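Local coordinates for protein beta-1,4-mannanase (Aplysia kurodai, PDB 3VUP) that probably hydrolyses the beta-1,4-mannosidic bonds of mannan in the digestive fluid of the sea hare, using a TIM-barrel glycoside hydrolase fold, at residues 277-280 and 281-284; 293-296 and 297-300; 307-310 and 311-315. All coordinates share one frame; numbering follows the deposited sequence.

How the contacts relate
The three contacts follow one another along the last third of the TIM barrel. Contact 1 precedes strand 289-293, contact 2 leaves its C-terminal end, and contact 3 lies on the next helix, 304-313. Contacts 1 and 3, centres about 12 Å apart, are joined by two probable hydrogen bonds, His278 O to Tyr310 OH (2.7 Å) and Ala280 N to His314 O (2.9 Å). Contacts 2 and 3 (centres about 13 Å apart) share a seam where Phe294 meets Phe308 and Met307. Contacts 1 and 2 have centres about 18 Å and nearest atoms about 8 Å apart. Glu293 of contact 2 ends its strand where TIM-barrel hydrolases keep their active site; a Tris there, probably from the crystallisation liquor, is consistent with a pocket.

Contact 1 (277-280 and 281-284); sequences THQA and SDYG
The chi1 of Asp282 (-67°) sets CG opposite its own carbonyl carbon and turns the carboxylate back toward Gln279, whose CG lies between the backbone N and the carbonyl carbon (chi1 62°) and whose extended chain passes the carboxylate at about a right angle. Asp282 OD2 takes the backbone N-H of Gln279 at 2.9 Å in a fairly straight bond, the donor standing above the carboxylate plane. The other oxygen, OD1, is linked through a water to Gln279 NE2, so the carboxylate holds Gln279 by its backbone N directly and by its side-chain amide through the water. In return Asp282 N donates to Gln279 O at 2.9 Å, and one residue on Tyr283 N reaches Ala280 O at 3.2 Å.

His278 lies beside these bonds: its CB is 3.3 Å from Asp282 OD2, which sits at the edge of the imidazole. The Tyr283 hydroxyl is hydrogen-bonded to Val273 O, and His278 ND1 to Ala274 O; Phe234 packs against both rings. Asp282 OD2 on the backbone N of Gln279, three residues earlier, is the one half of a capping box present, Asp282 N going to Gln279 O and not to its side chain; it closes the start of a short 3-10 turn in the loop before barrel strand 289-293.

Contact 2 (293-296 and 297-300); sequences EFWE and QDGG. With SO4 (sulfate ion), chain F.
One face of the Trp295 indole is covered by the CG and amide of Gln297, only two residues on. In both residues CG sits between the backbone N and the carbonyl carbon (chi1 60° for Trp295, 70° for Gln297), which sends the side chains out side by side, pointing the same way. Gln297 CG stands 3.4 Å from the centroid of the five-membered ring as a CH-pi contact, and the amide continues past it above the CE2-CZ2 edge of the six-membered ring, its plane 24° from that of the indole, with CD 3.4 Å from Trp295 CZ2. The site is a type I turn, 295-298, in the loop leaving the seventh strand of the TIM barrel; it is closed by Asp298 N donating to Trp295 O at 3.2 Å.

Asp298 OD2 accepts Trp295 NE1 at 2.9 Å through the lone pair pointing away from the other oxygen, although the acceptor is tilted from the indole plane. The same oxygen receives Gln297 NE2 from above the carboxylate plane, so two donors grip one atom and hold indole and amide in their stack. Trp295 also meets Trp322 edge to face, its side chain about 5 Å from a bound Tris.

Like the Tris, a sulfate is probably from the crystallisation liquor; Arg327, Asn330 and Gln331 also bind it. Its O4 accepts Gln297 N at 2.8 Å, while O1 comes 3.5 Å from Trp295 CE3.

Contact 3 (307-310 and 311-315); sequences MFNY and VYNHG
Tyr310 and His314 stack face to face at the C-terminal end of helix 304-313, the helix of the beta-alpha-beta unit that joins barrel strands 289-293 and 318-322. Their ring centroids are 3.5 Å apart and the planes only 10° from parallel, with His314 ND1 over the centre of the phenol ring and Tyr310 CZ over that of the imidazole. The CG of Tyr310 lies opposite its backbone N (chi1 -173°), swinging the phenol beside its carbonyl carbon, while His314 CG lies beside its own backbone N (chi1 -69°), which brings the imidazole over the phenol face. The phenol hydroxyl points on to the His278 carbonyl in the neighbouring loop.

Among the polar bonds, the imidazole also bonds back to the main chain four residues earlier: His314 ND1 donates to Tyr310 O at 2.7 Å, and the carbonyl oxygen lies in the ring plane. Stack and bond together fix both the tilt and the rotation of the ring. The main chain keeps ordinary alpha-helical pairing from Val311 N to Met307 O through Asn313 N to Asn309 O (2.9 Å); Asn313 N makes an additional, weak bond to Tyr310 O.

Nonpolar packing is carried by the inner side. Val311 and Phe308 both cover Ala319 of the following strand, and Phe308 also meets Ile335 and Ile338 of helix 324-338.

On the outer side Asn309 ND2 is hydrogen-bonded to Thr305 O and Asn337 OD1, and one water links the two asparagines a turn apart, giving a hydrogen to Asn309 OD1 at 2.9 Å and accepting one from Asn313 ND2 at 2.8 Å.

Contact 1 (277-280 and 281-284)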
# COMPACT_ATOMS: atom_id res chain seq x y z
N THR A 277 13.91 7.03 -13.33
CA THR A 277 14.90 7.92 -13.94
C THR A 277 15.39 8.97 -12.94
O THR A 277 16.07 9.92 -13.31
CB THR A 277 14.35 8.62 -15.18
OG1 THR A 277 13.16 9.33 -14.83
CG2 THR A 277 14.06 7.61 -16.29
N HIS A 278 15.05 8.77 -11.67
CA HIS A 278 15.45 9.67 -10.60
C HIS A 278 15.98 8.89 -9.40
O HIS A 278 16.19 7.67 -9.47
CB HIS A 278 14.28 10.58 -10.24
CG HIS A 278 13.92 11.51 -11.36
ND1 HIS A 278 13.03 11.17 -12.35
CD2 HIS A 278 14.43 12.72 -11.70
CE1 HIS A 278 12.97 12.15 -13.23
NE2 HIS A 278 13.81 13.11 -12.86
N GLN A 279 16.26 9.60 -8.32
CA GLN A 279 16.69 8.94 -7.11
C GLN A 279 15.83 9.43 -5.96
O GLN A 279 15.16 10.47 -6.07
CB GLN A 279 18.18 9.14 -6.86
CG GLN A 279 18.59 10.58 -6.66
CD GLN A 279 20.11 10.75 -6.48
OE1 GLN A 279 20.76 9.96 -5.78
NE2 GLN A 279 20.67 11.77 -7.11
N ALA A 280 15.80 8.67 -4.87
CA ALA A 280 14.90 8.97 -3.77
C ALA A 280 15.03 10.41 -3.28
O ALA A 280 14.02 11.07 -3.01
CB ALA A 280 15.10 7.99 -2.63
N SER A 281 16.26 10.91 -3.19
CA SER A 281 16.46 12.24 -2.66
C SER A 281 15.87 13.35 -3.54
O SER A 281 15.64 14.45 -3.05
CB SER A 281 17.94 12.49 -2.41
OG SER A 281 18.67 12.33 -3.60
N ASP A 282 15.62 13.06 -4.82
CA ASP A 282 15.04 14.06 -5.71
C ASP A 282 13.64 14.50 -5.29
O ASP A 282 13.17 15.55 -5.73
CB ASP A 282 14.96 13.54 -7.14
CG ASP A 282 16.32 13.34 -7.78
OD1 ASP A 282 17.27 14.06 -7.42
OD2 ASP A 282 16.42 12.47 -8.67
N TYR A 283 12.97 13.70 -4.47
CA TYR A 283 11.58 13.97 -4.12
C TYR A 283 11.40 14.91 -2.93
O TYR A 283 10.29 15.35 -2.67
CB TYR A 283 10.81 12.65 -3.96
CG TYR A 283 10.80 11.91 -5.28
CD1 TYR A 283 9.87 12.22 -6.26
CD2 TYR A 283 11.78 10.97 -5.58
CE1 TYR A 283 9.89 11.59 -7.49
CE2 TYR A 283 11.81 10.34 -6.80
CZ TYR A 283 10.86 10.65 -7.76
OH TYR A 283 10.92 10.01 -8.97
N GLY A 284 12.49 15.19 -2.22
CA GLY A 284 12.45 16.15 -1.13
C GLY A 284 11.63 15.70 0.07
O GLY A 284 11.08 16.51 0.80
O HOH W 1 19.56 13.98 -8.79

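Contact 2 (293-296 and 297-300)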
# COMPACT_ATOMS: atom_id res chain seq x y z
N GLU A 293 5.13 -0.72 -6.79
CA GLU A 293 4.64 -1.44 -7.97
C GLU A 293 5.49 -1.05 -9.16
O GLU A 293 5.81 0.13 -9.33
CB GLU A 293 3.20 -1.09 -8.34
CG GLU A 293 2.11 -1.58 -7.43
CD GLU A 293 0.72 -1.27 -7.97
OE1 GLU A 293 0.60 -0.96 -9.18
OE2 GLU A 293 -0.24 -1.35 -7.17
N PHE A 294 5.79 -2.04 -10.00
CA PHE A 294 6.43 -1.85 -11.30
C PHE A 294 6.47 -3.21 -11.98
O PHE A 294 6.36 -4.24 -11.30
CB PHE A 294 7.86 -1.29 -11.16
CG PHE A 294 8.80 -2.17 -10.37
CD1 PHE A 294 9.61 -3.11 -11.00
CD2 PHE A 294 8.90 -2.02 -9.00
CE1 PHE A 294 10.49 -3.89 -10.26
CE2 PHE A 294 9.77 -2.80 -8.25
CZ PHE A 294 10.57 -3.74 -8.89
N TRP A 295 6.63 -3.22 -13.30
CA TRP A 295 6.86 -4.47 -14.01
C TRP A 295 7.53 -4.21 -15.35
O TRP A 295 7.54 -3.09 -15.85
CB TRP A 295 5.60 -5.33 -14.17
CG TRP A 295 4.44 -4.75 -14.92
CD1 TRP A 295 4.33 -3.51 -15.50
CD2 TRP A 295 3.20 -5.41 -15.15
NE1 TRP A 295 3.08 -3.37 -16.07
CE2 TRP A 295 2.37 -4.52 -15.85
CE3 TRP A 295 2.71 -6.67 -14.80
CZ2 TRP A 295 1.07 -4.87 -16.24
CZ3 TRP A 295 1.43 -7.01 -15.17
CH2 TRP A 295 0.62 -6.11 -15.88
N GLU A 296 8.11 -5.26 -15.93
CA GLU A 296 8.94 -5.10 -17.10
C GLU A 296 8.17 -4.62 -18.33
O GLU A 296 8.69 -3.84 -19.13
CB GLU A 296 9.68 -6.41 -17.40
CG GLU A 296 10.66 -6.32 -18.56
CD GLU A 296 11.51 -7.57 -18.75
OE1 GLU A 296 11.81 -7.91 -19.92
OE2 GLU A 296 11.95 -8.20 -17.77
N GLN A 297 6.93 -5.07 -18.49
CA GLN A 297 6.19 -4.69 -19.69
C GLN A 297 5.95 -3.18 -19.78
O GLN A 297 5.73 -2.65 -20.87
CB GLN A 297 4.87 -5.45 -19.83
CG GLN A 297 3.81 -5.09 -18.83
CD GLN A 297 2.45 -5.48 -19.34
OE1 GLN A 297 2.16 -6.67 -19.51
NE2 GLN A 297 1.61 -4.49 -19.63
N ASP A 298 5.99 -2.48 -18.64
CA ASP A 298 5.95 -1.02 -18.62
C ASP A 298 7.16 -0.52 -17.84
O ASP A 298 7.04 0.26 -16.88
CB ASP A 298 4.65 -0.50 -18.03
CG ASP A 298 3.44 -0.90 -18.86
OD1 ASP A 298 3.29 -0.37 -19.99
OD2 ASP A 298 2.64 -1.74 -18.40
N GLY A 299 8.33 -0.98 -18.27
CA GLY A 299 9.59 -0.66 -17.62
C GLY A 299 10.53 0.18 -18.46
O GLY A 299 11.73 0.22 -18.19
N GLY A 300 10.00 0.86 -19.47
CA GLY A 300 10.78 1.80 -20.25
C GLY A 300 11.96 1.20 -20.99
O GLY A 300 12.86 1.93 -21.39
S SO4 F . 6.81 -8.51 -16.18
O1 SO4 F . 5.54 -8.66 -15.51
O2 SO4 F . 7.66 -8.50 -15.06
O3 SO4 F . 7.22 -9.75 -16.81
O4 SO4 F . 6.65 -7.50 -17.21
O HOH W 2 6.93 -0.54 -14.21

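Contact 3 (307-310 and 311-315)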
# COMPACT_ATOMS: atom_id res chain seq x y z
N MET A 307 15.46 -3.33 -13.23
CA MET A 307 14.53 -2.53 -12.43
C MET A 307 14.77 -2.73 -10.93
O MET A 307 14.86 -1.75 -10.19
CB MET A 307 13.08 -2.84 -12.82
CG MET A 307 12.77 -2.48 -14.27
SD MET A 307 11.07 -2.77 -14.76
CE MET A 307 10.31 -1.28 -14.14
N PHE A 308 14.87 -3.98 -10.48
CA PHE A 308 15.14 -4.23 -9.07
C PHE A 308 16.47 -3.61 -8.64
O PHE A 308 16.57 -2.99 -7.57
CB PHE A 308 15.12 -5.72 -8.75
CG PHE A 308 13.74 -6.24 -8.40
CD1 PHE A 308 13.26 -6.16 -7.10
CD2 PHE A 308 12.93 -6.80 -9.38
CE1 PHE A 308 12.00 -6.65 -6.78
CE2 PHE A 308 11.68 -7.29 -9.06
CZ PHE A 308 11.21 -7.21 -7.77
N ASN A 309 17.50 -3.75 -9.47
CA ASN A 309 18.80 -3.15 -9.17
C ASN A 309 18.71 -1.63 -9.14
O ASN A 309 19.30 -0.98 -8.28
CB ASN A 309 19.87 -3.61 -10.17
CG ASN A 309 20.43 -4.97 -9.81
OD1 ASN A 309 21.41 -5.07 -9.08
ND2 ASN A 309 19.79 -6.02 -10.29
N TYR A 310 17.97 -1.06 -10.09
CA TYR A 310 17.83 0.39 -10.14
C TYR A 310 17.26 0.91 -8.82
O TYR A 310 17.78 1.86 -8.23
CB TYR A 310 16.95 0.84 -11.32
CG TYR A 310 16.97 2.34 -11.46
CD1 TYR A 310 16.17 3.14 -10.65
CD2 TYR A 310 17.84 2.97 -12.34
CE1 TYR A 310 16.23 4.51 -10.73
CE2 TYR A 310 17.89 4.35 -12.44
CZ TYR A 310 17.08 5.12 -11.62
OH TYR A 310 17.15 6.48 -11.72
N VAL A 311 16.18 0.30 -8.36
CA VAL A 311 15.55 0.76 -7.14
C VAL A 311 16.53 0.67 -5.97
O VAL A 311 16.71 1.63 -5.21
CB VAL A 311 14.26 -0.03 -6.82
CG1 VAL A 311 13.68 0.42 -5.51
CG2 VAL A 311 13.23 0.14 -7.93
N TYR A 312 17.21 -0.46 -5.87
CA TYR A 312 18.15 -0.69 -4.78
C TYR A 312 19.28 0.35 -4.79
O TYR A 312 19.72 0.81 -3.74
CB TYR A 312 18.73 -2.11 -4.87
CG TYR A 312 19.49 -2.49 -3.61
CD1 TYR A 312 18.85 -3.14 -2.56
CD2 TYR A 312 20.83 -2.15 -3.46
CE1 TYR A 312 19.52 -3.45 -1.40
CE2 TYR A 312 21.51 -2.46 -2.31
CZ TYR A 312 20.85 -3.11 -1.28
OH TYR A 312 21.53 -3.40 -0.11
N ASN A 313 19.75 0.69 -5.99
CA ASN A 313 20.92 1.55 -6.18
C ASN A 313 20.63 3.04 -6.18
O ASN A 313 21.56 3.84 -6.29
CB ASN A 313 21.62 1.21 -7.50
CG ASN A 313 22.32 -0.13 -7.47
OD1 ASN A 313 22.75 -0.61 -6.41
ND2 ASN A 313 22.45 -0.75 -8.63
N HIS A 314 19.35 3.43 -6.06
CA HIS A 314 18.99 4.85 -6.12
C HIS A 314 18.29 5.37 -4.88
O HIS A 314 17.48 6.29 -4.96
CB HIS A 314 18.22 5.16 -7.40
CG HIS A 314 19.07 5.04 -8.62
ND1 HIS A 314 19.37 3.83 -9.20
CD2 HIS A 314 19.75 5.98 -9.33
CE1 HIS A 314 20.17 4.02 -10.23
NE2 HIS A 314 20.41 5.32 -10.33
N GLY A 315 18.64 4.81 -3.73
CA GLY A 315 18.27 5.41 -2.45
C GLY A 315 16.89 5.07 -1.95
O GLY A 315 16.50 5.52 -0.87
O HOH W 3 23.49 -3.15 -9.75